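Local coordinates for protein putative metal-dependent hydrolase (Parabacteroides distasonis ATCC 8503, PDB 3KL7) that binds two zinc ions in a metallo-beta-lactamase-like fold and is probably a metal-dependent hydrolase of unknown substrate, at residues S120-E125 against L150-L155; R156-G161 against D176-P181; A66-I71 against E93-E98; F200-L205 against S225-R230. All blocks are in the same frame, centred on the assembly; numbering follows the deposited sequence.

Contact 1: S120-E125 against L150-L155; sequences SYMKIE and LTFDGL. With GOL (glycerol), chain G.
Met-122 and Phe-152 form the packed side of this antiparallel strand pair, lying next to each other and pointing the same way. The selenium of Met-122, a selenomethionine, approaches CE2 and CZ of the Phe-152 ring obliquely (SE to CE2 of Phe-152, 3.6 Å), and its line to the ring centre runs 55° from the normal, a Met-aromatic contact. With CG anti to the backbone N (chi1 -178°) and a bend at chi3, the Met-122 chain follows the ring and also brings SE to CD2 of Leu-150. That same methyl group, Leu-150 CD2, rests 3.9 Å from Ile-124 CG2. Tyr-44 and Leu-42 of strand 39-44 continue the apolar layer beyond Phe-152. Between the two sides run the paired backbone bonds of Lys-123 and Thr-151, 3.1 Å from Lys-123 N to Thr-151 O and 2.9 Å from Thr-151 N to Lys-123 O. The other side is looser and polar: Lys-123 CE lies alongside Thr-151 OG1 at 3.7 Å, and a water bridges Thr-151 OG1 to Glu-125 OE2. A glycerol, probably from the crystallisation liquor, donates from O2 to Thr-151 O at 2.8 Å. Phe-152 to Leu-155 form a type I' turn leading into the next strand. Since Glu-125 OE2 also pairs with Arg-156, its negative charge is probably stabilised on this partly exposed side, whereas the opposite side coheres through apolar contact.

Contact 2: R156-G161 against D176-P181; sequences RVYIAG and DIAFLP
The Phe-179 ring receives Val-157 CG1 and Tyr-158 O at its edge, in the ring plane, while Ile-159 CG1 approaches obliquely; the ring also stacks on Tyr-206. On the other side of the sheet, one face of the Tyr-158 ring has the backbone N of Ala-160 3.9 Å above its plane, toward the rim, and Leu-180 CD2 comes obliquely to CE2. The two strands run almost exactly parallel within one of the two mixed sheets of the metallo-beta-lactamase fold. Ile-177 CD1 lies alongside Val-157 CG2 on the Phe-179 side. An anti placement of Tyr-158 CG relative to its backbone N (chi1 170°) puts the ring where the Leu-180 side chain crosses it at about a right angle. The backbone of Tyr-158 is bonded through both its N and its O, Tyr-158 N donating to Ile-177 O at 2.7 Å and Tyr-158 O accepting from Phe-179 N at 2.8 Å. Arg-156 O takes two donors, the N atoms of Asp-176 and Ile-177. The guanidinium of Arg-156 turns away to Glu-125, and Asp-176 OD1 pairs with Lys-203. At the far end Pro-181 packs near the zinc ligands Asp-162 and His-209, and Ala-160 CB lies 3.8 Å from Pro-181 CD. At the near end Arg-156 N donates almost straight (175°) to Asp-176 OD2, which is met on its anti side, 18° out of the carboxylate plane, at 3.0 Å.

Contact 3: A66-I71 against E93-E98; sequences ADIILI and EIIANE
Ile-95 sits between two residues of the neighbouring strand: its CG2 lies 3.8 Å from Leu-70 CD1, and its CD1 reaches Ile-68 CG2 at 3.9 Å. The Leu-70 and Ile-95 side chains run next to each other, whereas Ile-68 comes across Ile-95 at a slant. Ile-95 CG1 lies beside the backbone N (chi1 -69°), and the bend at chi2 swings CD1 toward Ile-68. On the reverse side Ile-71 CB and Ala-96 CB meet at 3.8 Å, and Ile-94 CG1 faces Ile-69 CB. Alternating backbone bonds hold this register: Ile-95 N donates to Ile-69 O at 2.8 Å, and Ile-71 N to Ile-95 O at 2.9 Å. Strands 68-71 and 93-96 are the parallel pair of a beta-alpha-beta crossover, with helix 81-87 between them in the chain. That helix packs Ile-84 against Ile-69 and Ile-94, while Tyr-121 and Met-122 reach Ile-68 on the Ile-95 side. Further out, Asp-67 forms a salt bridge with Lys-89 just beyond the helix. Asn-97, the N-cap of helix 98-104, bonds through OD1 to Ser-100 and through ND2 to Arg-144 O, close to the zinc ligand His-73.

Contact 4: F200-L205 against S225-R230; sequences FSPKIL and SGIDVR
Ile-227 CG2 stands anti to its backbone N and CG1 beside it (chi1 -58°), which turns both branches toward Pro-202 and Leu-205. CG2 meets Leu-205 CB at 3.6 Å, and both CG1 and CG2 approach Pro-202 O. The tip, Ile-227 CD1, reaches Pro-202 CD at 4.1 Å, and the proline ring in turn has its CD over one face of the Phe-200 ring. On the partly exposed side, the extended run of Arg-230 from CG to NE carries the guanidinium across Ile-204, whose CD1 lies 3.8 Å above one face of it, near the rim. The same group holds the Asp-228 carboxylate, with CG of Asp-228 at its edge. Arg-230 NE is 2.7 Å from Asp-228 OD2 in this salt bridge; Asp-228 OD2 lies close to the guanidinium plane, whereas NE approaches from above the carboxylate plane, 51° out of it. A weak bond from Arg-230 NH2 reaches the same oxygen. Arg-230 NH1 also bonds to Tyr-206 OH. Backbone bonds join the pieces, Leu-205 N to Asp-228 O being 2.8 Å long and nearly straight at 179°. Just upstream Ser-225 OG accepts from Ile-227 N at 3.0 Å, an ST turn leading into the strand. Strand 228-229 thus adds in parallel to the edge of the sheet beside 204-208, closing a beta-alpha-beta unit through helix 217-221.

Along the chain contact 3 closes first, then contacts 1, 2 and 4 follow in series. Contacts 1, 2 and 4 belong to one mixed sheet: strand 146-152 runs beside 155-159 and 177-181 beside 204-208, so contact 2 lies between the other two, its centre about 13 Å from that of contact 1 and about 11 Å from that of contact 4. Contact 3 belongs to the second sheet, its centre about 27 Å from that of contact 4, on the opposite side of the chain's centre. Contacts 1 and 3 touch across the two sheets, Tyr-121 and Met-122 reaching Ile-68. Contacts 2 and 3 end near zinc ligands, consistent with a dinuclear zinc site at one end of the beta sandwich, as in this superfamily.

Contact 1: S120-E125 against L150-L155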
loop_
_atom_site.group_PDB
_atom_site.type_symbol
_atom_site.label_atom_id
_atom_site.label_comp_id
_atom_site.label_asym_id
_atom_site.label_seq_id
_atom_site.Cartn_x
_atom_site.Cartn_y
_atom_site.Cartn_z
ATOM N N SER A 120 7.298 9.439 -15.085
ATOM C CA SER A 120 8.090 8.655 -16.023
ATOM C C SER A 120 8.791 7.467 -15.381
ATOM O O SER A 120 9.151 6.527 -16.073
ATOM C CB SER A 120 9.117 9.533 -16.717
ATOM O OG SER A 120 10.102 9.965 -15.800
ATOM N N TYR A 121 8.982 7.512 -14.058
ATOM C CA TYR A 121 9.722 6.465 -13.342
ATOM C C TYR A 121 8.818 5.534 -12.530
ATOM O O TYR A 121 9.307 4.617 -11.867
ATOM C CB TYR A 121 10.789 7.092 -12.418
ATOM C CG TYR A 121 10.247 8.046 -11.381
ATOM C CD1 TYR A 121 9.721 7.572 -10.178
ATOM C CD2 TYR A 121 10.285 9.428 -11.586
ATOM C CE1 TYR A 121 9.212 8.464 -9.193
ATOM C CE2 TYR A 121 9.782 10.332 -10.611
ATOM C CZ TYR A 121 9.249 9.836 -9.422
ATOM O OH TYR A 121 8.750 10.709 -8.459
HETATM N N MSE A 122 7.508 5.760 -12.576
HETATM C CA MSE A 122 6.588 4.961 -11.769
HETATM C C MSE A 122 5.187 4.990 -12.317
HETATM O O MSE A 122 4.488 6.009 -12.201
HETATM C CB MSE A 122 6.563 5.458 -10.324
HETATM C CG MSE A 122 5.647 4.623 -9.430
HETATM SE SE MSE A 122 5.528 5.258 -7.659
HETATM C CE MSE A 122 4.431 6.788 -7.986
ATOM N N LYS A 123 4.763 3.863 -12.909
ATOM C CA LYS A 123 3.409 3.727 -13.416
ATOM C C LYS A 123 2.529 3.393 -12.256
ATOM O O LYS A 123 2.922 2.626 -11.383
ATOM C CB LYS A 123 3.335 2.615 -14.485
ATOM C CG LYS A 123 1.919 2.307 -14.969
ATOM C CD LYS A 123 1.914 1.346 -16.164
ATOM C CE LYS A 123 2.223 -0.089 -15.727
ATOM N NZ LYS A 123 1.976 -1.077 -16.807
ATOM N N ILE A 124 1.337 3.989 -12.222
ATOM C CA ILE A 124 0.365 3.705 -11.162
ATOM C C ILE A 124 -0.903 3.142 -11.757
ATOM O O ILE A 124 -1.425 3.668 -12.729
ATOM C CB ILE A 124 -0.046 4.990 -10.361
ATOM C CG1 ILE A 124 1.168 5.809 -9.944
ATOM C CG2 ILE A 124 -0.830 4.614 -9.146
ATOM C CD1 ILE A 124 0.792 7.162 -9.277
ATOM N N GLU A 125 -1.410 2.076 -11.154
ATOM C CA GLU A 125 -2.737 1.589 -11.470
ATOM C C GLU A 125 -3.547 1.550 -10.190
ATOM O O GLU A 125 -3.084 1.056 -9.182
ATOM C CB GLU A 125 -2.655 0.186 -12.125
ATOM C CG GLU A 125 -1.724 0.157 -13.343
ATOM C CD GLU A 125 -1.350 -1.240 -13.780
ATOM O OE1 GLU A 125 -2.169 -1.885 -14.479
ATOM O OE2 GLU A 125 -0.214 -1.685 -13.441
ATOM N N LEU A 150 2.208 -0.202 -8.300
ATOM C CA LEU A 150 3.259 0.705 -8.663
ATOM C C LEU A 150 4.285 -0.062 -9.403
ATOM O O LEU A 150 4.783 -1.074 -8.901
ATOM C CB LEU A 150 3.882 1.301 -7.405
ATOM C CG LEU A 150 2.869 1.936 -6.480
ATOM C CD1 LEU A 150 3.546 2.425 -5.206
ATOM C CD2 LEU A 150 2.169 3.069 -7.216
ATOM N N THR A 151 4.617 0.388 -10.601
ATOM C CA THR A 151 5.580 -0.314 -11.425
ATOM C C THR A 151 6.846 0.537 -11.602
ATOM O O THR A 151 6.778 1.657 -12.061
ATOM C CB THR A 151 4.978 -0.677 -12.809
ATOM O OG1 THR A 151 3.745 -1.419 -12.624
ATOM C CG2 THR A 151 5.982 -1.516 -13.635
ATOM N N PHE A 152 7.992 -0.016 -11.180
ATOM C CA PHE A 152 9.291 0.611 -11.367
ATOM C C PHE A 152 10.131 -0.309 -12.278
ATOM O O PHE A 152 10.520 -1.388 -11.863
ATOM C CB PHE A 152 10.021 0.751 -10.030
ATOM C CG PHE A 152 9.191 1.349 -8.920
ATOM C CD1 PHE A 152 8.376 0.542 -8.125
ATOM C CD2 PHE A 152 9.245 2.704 -8.651
ATOM C CE1 PHE A 152 7.624 1.096 -7.081
ATOM C CE2 PHE A 152 8.482 3.268 -7.616
ATOM C CZ PHE A 152 7.685 2.465 -6.830
ATOM N N ASP A 153 10.376 0.110 -13.517
ATOM C CA ASP A 153 11.269 -0.633 -14.413
ATOM C C ASP A 153 10.952 -2.155 -14.364
ATOM O O ASP A 153 11.839 -2.979 -14.213
ATOM C CB ASP A 153 12.732 -0.357 -13.995
ATOM C CG ASP A 153 13.751 -0.935 -14.959
ATOM O OD1 ASP A 153 13.439 -1.108 -16.157
ATOM O OD2 ASP A 153 14.890 -1.198 -14.511
ATOM N N GLY A 154 9.670 -2.499 -14.464
ATOM C CA GLY A 154 9.246 -3.909 -14.497
ATOM C C GLY A 154 8.915 -4.520 -13.131
ATOM O O GLY A 154 8.264 -5.553 -13.062
ATOM N N LEU A 155 9.371 -3.891 -12.048
ATOM C CA LEU A 155 9.098 -4.401 -10.704
ATOM C C LEU A 155 7.749 -3.882 -10.261
ATOM O O LEU A 155 7.571 -2.680 -10.135
ATOM C CB LEU A 155 10.182 -3.933 -9.729
ATOM C CG LEU A 155 10.118 -4.509 -8.328
ATOM C CD1 LEU A 155 10.593 -5.913 -8.344
ATOM C CD2 LEU A 155 10.971 -3.683 -7.399
HETATM C C1 GOL G . 9.900 2.998 -15.297
HETATM O O1 GOL G . 10.479 3.177 -13.992
HETATM C C2 GOL G . 8.370 2.989 -15.194
HETATM O O2 GOL G . 7.925 1.759 -14.658
HETATM C C3 GOL G . 7.738 3.221 -16.575
HETATM O O3 GOL G . 6.327 3.226 -16.487
HETATM O O HOH W 1 1.527 -0.077 -12.205
#

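Contact 2: R156-G161 against D176-P181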
loop_
_atom_site.group_PDB
_atom_site.type_symbol
_atom_site.label_atom_id
_atom_site.label_comp_id
_atom_site.label_asym_id
_atom_site.label_seq_id
_atom_site.Cartn_x
_atom_site.Cartn_y
_atom_site.Cartn_z
ATOM N N ARG A 156 6.802 -4.795 -10.023
ATOM C CA ARG A 156 5.417 -4.420 -9.666
ATOM C C ARG A 156 5.126 -4.618 -8.189
ATOM O O ARG A 156 5.242 -5.704 -7.670
ATOM C CB ARG A 156 4.405 -5.202 -10.532
ATOM C CG ARG A 156 4.452 -4.773 -12.028
ATOM C CD ARG A 156 3.793 -5.768 -13.002
ATOM N NE ARG A 156 2.378 -6.065 -12.724
ATOM C CZ ARG A 156 1.366 -5.201 -12.875
ATOM N NH1 ARG A 156 1.582 -3.961 -13.260
ATOM N NH2 ARG A 156 0.134 -5.585 -12.622
ATOM N N VAL A 157 4.754 -3.539 -7.530
ATOM C CA VAL A 157 4.496 -3.543 -6.084
ATOM C C VAL A 157 3.032 -3.229 -5.890
ATOM O O VAL A 157 2.569 -2.164 -6.292
ATOM C CB VAL A 157 5.340 -2.466 -5.362
ATOM C CG1 VAL A 157 5.080 -2.480 -3.847
ATOM C CG2 VAL A 157 6.819 -2.658 -5.668
ATOM N N TYR A 158 2.298 -4.167 -5.300
ATOM C CA TYR A 158 0.855 -3.993 -5.039
ATOM C C TYR A 158 0.654 -3.576 -3.598
ATOM O O TYR A 158 1.004 -4.312 -2.684
ATOM C CB TYR A 158 0.113 -5.297 -5.334
ATOM C CG TYR A 158 -1.341 -5.335 -4.881
ATOM C CD1 TYR A 158 -2.172 -4.252 -5.056
ATOM C CD2 TYR A 158 -1.872 -6.477 -4.312
ATOM C CE1 TYR A 158 -3.518 -4.295 -4.651
ATOM C CE2 TYR A 158 -3.217 -6.527 -3.892
ATOM C CZ TYR A 158 -4.026 -5.430 -4.067
ATOM O OH TYR A 158 -5.353 -5.477 -3.657
ATOM N N ILE A 159 0.139 -2.372 -3.395
ATOM C CA ILE A 159 -0.244 -1.912 -2.060
ATOM C C ILE A 159 -1.793 -1.936 -1.969
ATOM O O ILE A 159 -2.468 -1.120 -2.574
ATOM C CB ILE A 159 0.308 -0.492 -1.777
ATOM C CG1 ILE A 159 1.876 -0.514 -1.852
ATOM C CG2 ILE A 159 -0.205 0.029 -0.384
ATOM C CD1 ILE A 159 2.491 0.809 -2.028
ATOM N N ALA A 160 -2.338 -2.899 -1.223
ATOM C CA ALA A 160 -3.782 -3.148 -1.258
ATOM C C ALA A 160 -4.600 -2.059 -0.579
ATOM O O ALA A 160 -5.743 -1.859 -0.916
ATOM C CB ALA A 160 -4.110 -4.511 -0.660
ATOM N N GLY A 161 -4.014 -1.345 0.356
ATOM C CA GLY A 161 -4.820 -0.447 1.200
ATOM C C GLY A 161 -5.702 -1.290 2.134
ATOM O O GLY A 161 -5.279 -2.366 2.573
ATOM N N ASP A 176 5.321 -8.625 -8.138
ATOM C CA ASP A 176 6.574 -9.024 -7.476
ATOM C C ASP A 176 6.453 -8.912 -5.947
ATOM O O ASP A 176 6.890 -9.790 -5.217
ATOM C CB ASP A 176 7.739 -8.153 -7.969
ATOM C CG ASP A 176 8.092 -8.415 -9.429
ATOM O OD1 ASP A 176 8.817 -9.410 -9.709
ATOM O OD2 ASP A 176 7.657 -7.617 -10.300
ATOM N N ILE A 177 5.868 -7.815 -5.483
ATOM C CA ILE A 177 5.774 -7.531 -4.032
ATOM C C ILE A 177 4.371 -7.069 -3.680
ATOM O O ILE A 177 3.817 -6.232 -4.340
ATOM C CB ILE A 177 6.770 -6.416 -3.602
ATOM C CG1 ILE A 177 8.219 -6.827 -3.905
ATOM C CG2 ILE A 177 6.597 -6.101 -2.073
ATOM C CD1 ILE A 177 9.184 -5.652 -4.124
ATOM N N ALA A 178 3.800 -7.627 -2.630
ATOM C CA ALA A 178 2.455 -7.262 -2.246
ATOM C C ALA A 178 2.364 -6.970 -0.791
ATOM O O ALA A 178 2.963 -7.642 0.025
ATOM C CB ALA A 178 1.443 -8.378 -2.642
ATOM N N PHE A 179 1.600 -5.948 -0.474
ATOM C CA PHE A 179 1.243 -5.637 0.875
ATOM C C PHE A 179 -0.243 -5.868 1.039
ATOM O O PHE A 179 -1.045 -5.214 0.390
ATOM C CB PHE A 179 1.601 -4.168 1.202
ATOM C CG PHE A 179 3.090 -3.883 1.150
ATOM C CD1 PHE A 179 3.727 -3.673 -0.069
ATOM C CD2 PHE A 179 3.840 -3.851 2.300
ATOM C CE1 PHE A 179 5.078 -3.430 -0.120
ATOM C CE2 PHE A 179 5.191 -3.614 2.251
ATOM C CZ PHE A 179 5.812 -3.406 1.045
ATOM N N LEU A 180 -0.600 -6.813 1.908
ATOM C CA LEU A 180 -2.008 -7.093 2.246
ATOM C C LEU A 180 -2.286 -6.767 3.714
ATOM O O LEU A 180 -1.441 -7.054 4.595
ATOM C CB LEU A 180 -2.328 -8.566 1.990
ATOM C CG LEU A 180 -2.196 -8.982 0.537
ATOM C CD1 LEU A 180 -2.468 -10.506 0.364
ATOM C CD2 LEU A 180 -3.136 -8.130 -0.341
ATOM N N PRO A 181 -3.471 -6.165 3.995
ATOM C CA PRO A 181 -3.907 -5.771 5.349
ATOM C C PRO A 181 -4.556 -6.897 6.125
ATOM O O PRO A 181 -5.471 -7.541 5.622
ATOM C CB PRO A 181 -4.947 -4.684 5.069
ATOM C CG PRO A 181 -5.520 -5.070 3.784
ATOM C CD PRO A 181 -4.363 -5.598 2.971
#

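Contact 3: A66-I71 against E93-E98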
loop_
_atom_site.group_PDB
_atom_site.type_symbol
_atom_site.label_atom_id
_atom_site.label_comp_id
_atom_site.label_asym_id
_atom_site.label_seq_id
_atom_site.Cartn_x
_atom_site.Cartn_y
_atom_site.Cartn_z
ATOM N N ALA A 66 8.935 14.373 0.045
ATOM C CA ALA A 66 8.248 13.527 -0.920
ATOM C C ALA A 66 8.226 14.136 -2.320
ATOM O O ALA A 66 7.856 15.291 -2.503
ATOM C CB ALA A 66 6.819 13.269 -0.454
ATOM N N ASP A 67 8.626 13.355 -3.299
ATOM C CA ASP A 67 8.334 13.682 -4.684
ATOM C C ASP A 67 6.885 13.293 -4.973
ATOM O O ASP A 67 6.205 13.928 -5.790
ATOM C CB ASP A 67 9.269 12.931 -5.619
ATOM C CG ASP A 67 10.698 13.445 -5.552
ATOM O OD1 ASP A 67 10.953 14.539 -6.077
ATOM O OD2 ASP A 67 11.567 12.746 -4.974
ATOM N N ILE A 68 6.416 12.258 -4.288
ATOM C CA ILE A 68 5.082 11.747 -4.489
ATOM C C ILE A 68 4.477 11.290 -3.187
ATOM O O ILE A 68 5.151 10.634 -2.393
ATOM C CB ILE A 68 5.090 10.535 -5.461
ATOM C CG1 ILE A 68 5.671 10.964 -6.819
ATOM C CG2 ILE A 68 3.652 9.960 -5.637
ATOM C CD1 ILE A 68 5.845 9.819 -7.782
ATOM N N ILE A 69 3.191 11.636 -2.968
ATOM C CA ILE A 69 2.423 11.113 -1.832
ATOM C C ILE A 69 1.199 10.386 -2.352
ATOM O O ILE A 69 0.378 10.953 -3.075
ATOM C CB ILE A 69 1.989 12.247 -0.835
ATOM C CG1 ILE A 69 3.245 13.006 -0.315
ATOM C CG2 ILE A 69 1.122 11.642 0.369
ATOM C CD1 ILE A 69 2.943 14.263 0.453
ATOM N N LEU A 70 1.101 9.116 -2.000
ATOM C CA LEU A 70 -0.014 8.264 -2.396
ATOM C C LEU A 70 -0.975 8.099 -1.212
ATOM O O LEU A 70 -0.562 7.645 -0.150
ATOM C CB LEU A 70 0.506 6.869 -2.743
ATOM C CG LEU A 70 0.602 6.431 -4.166
ATOM C CD1 LEU A 70 -0.741 6.648 -4.894
ATOM C CD2 LEU A 70 1.722 7.172 -4.848
ATOM N N ILE A 71 -2.238 8.428 -1.401
ATOM C CA ILE A 71 -3.257 8.124 -0.388
ATOM C C ILE A 71 -4.233 7.063 -0.896
ATOM O O ILE A 71 -4.849 7.233 -1.961
ATOM C CB ILE A 71 -4.062 9.357 0.017
ATOM C CG1 ILE A 71 -3.135 10.503 0.402
ATOM C CG2 ILE A 71 -5.009 9.006 1.181
ATOM C CD1 ILE A 71 -2.077 10.120 1.426
ATOM N N GLU A 93 3.767 15.785 -5.948
ATOM C CA GLU A 93 2.474 15.408 -6.548
ATOM C C GLU A 93 1.766 14.431 -5.626
ATOM O O GLU A 93 2.301 13.363 -5.305
ATOM C CB GLU A 93 2.659 14.772 -7.945
ATOM C CG GLU A 93 1.302 14.425 -8.680
ATOM C CD GLU A 93 0.564 15.669 -9.216
ATOM O OE1 GLU A 93 0.877 16.110 -10.352
ATOM O OE2 GLU A 93 -0.339 16.195 -8.503
ATOM N N ILE A 94 0.561 14.804 -5.196
ATOM C CA ILE A 94 -0.273 13.933 -4.358
ATOM C C ILE A 94 -1.226 13.152 -5.284
ATOM O O ILE A 94 -1.916 13.754 -6.098
ATOM C CB ILE A 94 -1.094 14.771 -3.343
ATOM C CG1 ILE A 94 -0.143 15.551 -2.421
ATOM C CG2 ILE A 94 -2.046 13.867 -2.518
ATOM C CD1 ILE A 94 -0.839 16.557 -1.499
ATOM N N ILE A 95 -1.223 11.817 -5.180
ATOM C CA ILE A 95 -2.155 10.959 -5.949
ATOM C C ILE A 95 -3.082 10.250 -4.946
ATOM O O ILE A 95 -2.602 9.577 -4.041
ATOM C CB ILE A 95 -1.394 9.863 -6.820
ATOM C CG1 ILE A 95 -0.620 10.516 -7.985
ATOM C CG2 ILE A 95 -2.395 8.889 -7.455
ATOM C CD1 ILE A 95 0.572 11.354 -7.566
ATOM N N ALA A 96 -4.402 10.405 -5.099
ATOM C CA ALA A 96 -5.346 9.949 -4.051
ATOM C C ALA A 96 -6.695 9.497 -4.624
ATOM O O ALA A 96 -7.001 9.751 -5.784
ATOM C CB ALA A 96 -5.567 11.069 -3.026
ATOM N N ASN A 97 -7.491 8.812 -3.804
ATOM C CA ASN A 97 -8.861 8.522 -4.174
ATOM C C ASN A 97 -9.648 9.810 -4.076
ATOM O O ASN A 97 -9.189 10.765 -3.490
ATOM C CB ASN A 97 -9.472 7.405 -3.291
ATOM C CG ASN A 97 -9.688 7.839 -1.843
ATOM O OD1 ASN A 97 -8.896 8.601 -1.290
ATOM N ND2 ASN A 97 -10.784 7.339 -1.215
ATOM N N GLU A 98 -10.829 9.833 -4.659
ATOM C CA GLU A 98 -11.581 11.061 -4.781
ATOM C C GLU A 98 -11.913 11.710 -3.416
ATOM O O GLU A 98 -11.708 12.905 -3.228
ATOM C CB GLU A 98 -12.843 10.820 -5.585
ATOM C CG GLU A 98 -13.826 11.994 -5.547
ATOM C CD GLU A 98 -14.938 11.883 -6.583
ATOM O OE1 GLU A 98 -15.080 10.825 -7.210
ATOM O OE2 GLU A 98 -15.672 12.872 -6.766
#

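Contact 4: F200-L205 against S225-R230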
loop_
_atom_site.group_PDB
_atom_site.type_symbol
_atom_site.label_atom_id
_atom_site.label_comp_id
_atom_site.label_asym_id
_atom_site.label_seq_id
_atom_site.Cartn_x
_atom_site.Cartn_y
_atom_site.Cartn_z
ATOM N N PHE A 200 -3.468 -14.518 -6.480
ATOM C CA PHE A 200 -2.571 -13.887 -7.463
ATOM C C PHE A 200 -1.057 -14.201 -7.305
ATOM O O PHE A 200 -0.239 -13.738 -8.106
ATOM C CB PHE A 200 -2.824 -12.358 -7.524
ATOM C CG PHE A 200 -2.403 -11.598 -6.287
ATOM C CD1 PHE A 200 -3.173 -11.646 -5.121
ATOM C CD2 PHE A 200 -1.270 -10.799 -6.303
ATOM C CE1 PHE A 200 -2.797 -10.935 -3.983
ATOM C CE2 PHE A 200 -0.890 -10.069 -5.153
ATOM C CZ PHE A 200 -1.664 -10.140 -4.000
ATOM N N SER A 201 -0.709 -14.982 -6.282
ATOM C CA SER A 201 0.654 -15.510 -6.105
ATOM C C SER A 201 1.753 -14.491 -6.231
ATOM O O SER A 201 2.595 -14.596 -7.137
ATOM C CB SER A 201 0.916 -16.626 -7.112
ATOM O OG SER A 201 0.170 -17.769 -6.790
ATOM N N PRO A 202 1.774 -13.501 -5.338
ATOM C CA PRO A 202 2.898 -12.601 -5.368
ATOM C C PRO A 202 4.170 -13.339 -4.969
ATOM O O PRO A 202 4.115 -14.299 -4.190
ATOM C CB PRO A 202 2.534 -11.543 -4.342
ATOM C CG PRO A 202 1.571 -12.207 -3.433
ATOM C CD PRO A 202 0.820 -13.165 -4.280
ATOM N N LYS A 203 5.303 -12.922 -5.517
ATOM C CA LYS A 203 6.530 -13.536 -5.192
ATOM C C LYS A 203 6.891 -13.240 -3.733
ATOM O O LYS A 203 7.333 -14.115 -3.018
ATOM C CB LYS A 203 7.609 -13.068 -6.136
ATOM C CG LYS A 203 7.416 -13.579 -7.574
ATOM C CD LYS A 203 8.196 -12.765 -8.552
ATOM C CE LYS A 203 8.191 -13.388 -9.933
ATOM N NZ LYS A 203 8.623 -12.380 -10.959
ATOM N N ILE A 204 6.672 -12.004 -3.305
ATOM C CA ILE A 204 6.992 -11.584 -1.943
ATOM C C ILE A 204 5.779 -10.959 -1.313
ATOM O O ILE A 204 5.127 -10.141 -1.931
ATOM C CB ILE A 204 8.164 -10.583 -1.944
ATOM C CG1 ILE A 204 9.454 -11.322 -2.305
ATOM C CG2 ILE A 204 8.292 -9.890 -0.569
ATOM C CD1 ILE A 204 10.468 -10.483 -2.945
ATOM N N LEU A 205 5.458 -11.365 -0.072
ATOM C CA LEU A 205 4.257 -10.854 0.610
ATOM C C LEU A 205 4.614 -10.263 1.946
ATOM O O LEU A 205 5.111 -10.960 2.819
ATOM C CB LEU A 205 3.203 -11.984 0.808
ATOM C CG LEU A 205 1.934 -11.611 1.672
ATOM C CD1 LEU A 205 1.078 -10.619 0.949
ATOM C CD2 LEU A 205 1.095 -12.851 2.042
ATOM N N SER A 225 3.288 -22.530 -0.413
ATOM C CA SER A 225 2.711 -21.695 -1.479
ATOM C C SER A 225 3.795 -21.203 -2.451
ATOM O O SER A 225 3.507 -20.858 -3.565
ATOM C CB SER A 225 1.991 -20.479 -0.884
ATOM O OG SER A 225 2.923 -19.518 -0.410
ATOM N N GLY A 226 5.037 -21.168 -1.995
ATOM C CA GLY A 226 6.121 -20.603 -2.782
ATOM C C GLY A 226 6.205 -19.085 -2.641
ATOM O O GLY A 226 7.011 -18.450 -3.302
ATOM N N ILE A 227 5.372 -18.509 -1.761
ATOM C CA ILE A 227 5.363 -17.071 -1.519
ATOM C C ILE A 227 6.248 -16.752 -0.299
ATOM O O ILE A 227 6.110 -17.371 0.748
ATOM C CB ILE A 227 3.927 -16.560 -1.205
ATOM C CG1 ILE A 227 2.973 -16.873 -2.333
ATOM C CG2 ILE A 227 3.932 -15.034 -0.915
ATOM C CD1 ILE A 227 1.533 -16.499 -2.010
ATOM N N ASP A 228 7.149 -15.785 -0.436
ATOM C CA ASP A 228 7.994 -15.382 0.687
ATOM C C ASP A 228 7.219 -14.390 1.560
ATOM O O ASP A 228 7.086 -13.223 1.224
ATOM C CB ASP A 228 9.305 -14.777 0.197
ATOM C CG ASP A 228 10.232 -14.335 1.355
ATOM O OD1 ASP A 228 10.008 -14.768 2.535
ATOM O OD2 ASP A 228 11.188 -13.552 1.081
ATOM N N VAL A 229 6.689 -14.880 2.664
ATOM C CA VAL A 229 5.957 -14.041 3.603
ATOM C C VAL A 229 6.987 -13.423 4.521
ATOM O O VAL A 229 7.683 -14.143 5.201
ATOM C CB VAL A 229 4.943 -14.884 4.437
ATOM C CG1 VAL A 229 4.126 -13.996 5.352
ATOM C CG2 VAL A 229 4.026 -15.707 3.503
ATOM N N ARG A 230 7.100 -12.086 4.508
ATOM C CA ARG A 230 8.106 -11.377 5.323
ATOM C C ARG A 230 7.423 -10.573 6.390
ATOM O O ARG A 230 6.622 -9.688 6.086
ATOM C CB ARG A 230 8.945 -10.444 4.456
ATOM C CG ARG A 230 9.690 -11.153 3.316
ATOM C CD ARG A 230 10.526 -10.187 2.504
ATOM N NE ARG A 230 11.315 -10.879 1.495
ATOM C CZ ARG A 230 12.294 -10.309 0.781
ATOM N NH1 ARG A 230 12.606 -9.027 0.964
ATOM N NH2 ARG A 230 12.964 -11.022 -0.111
#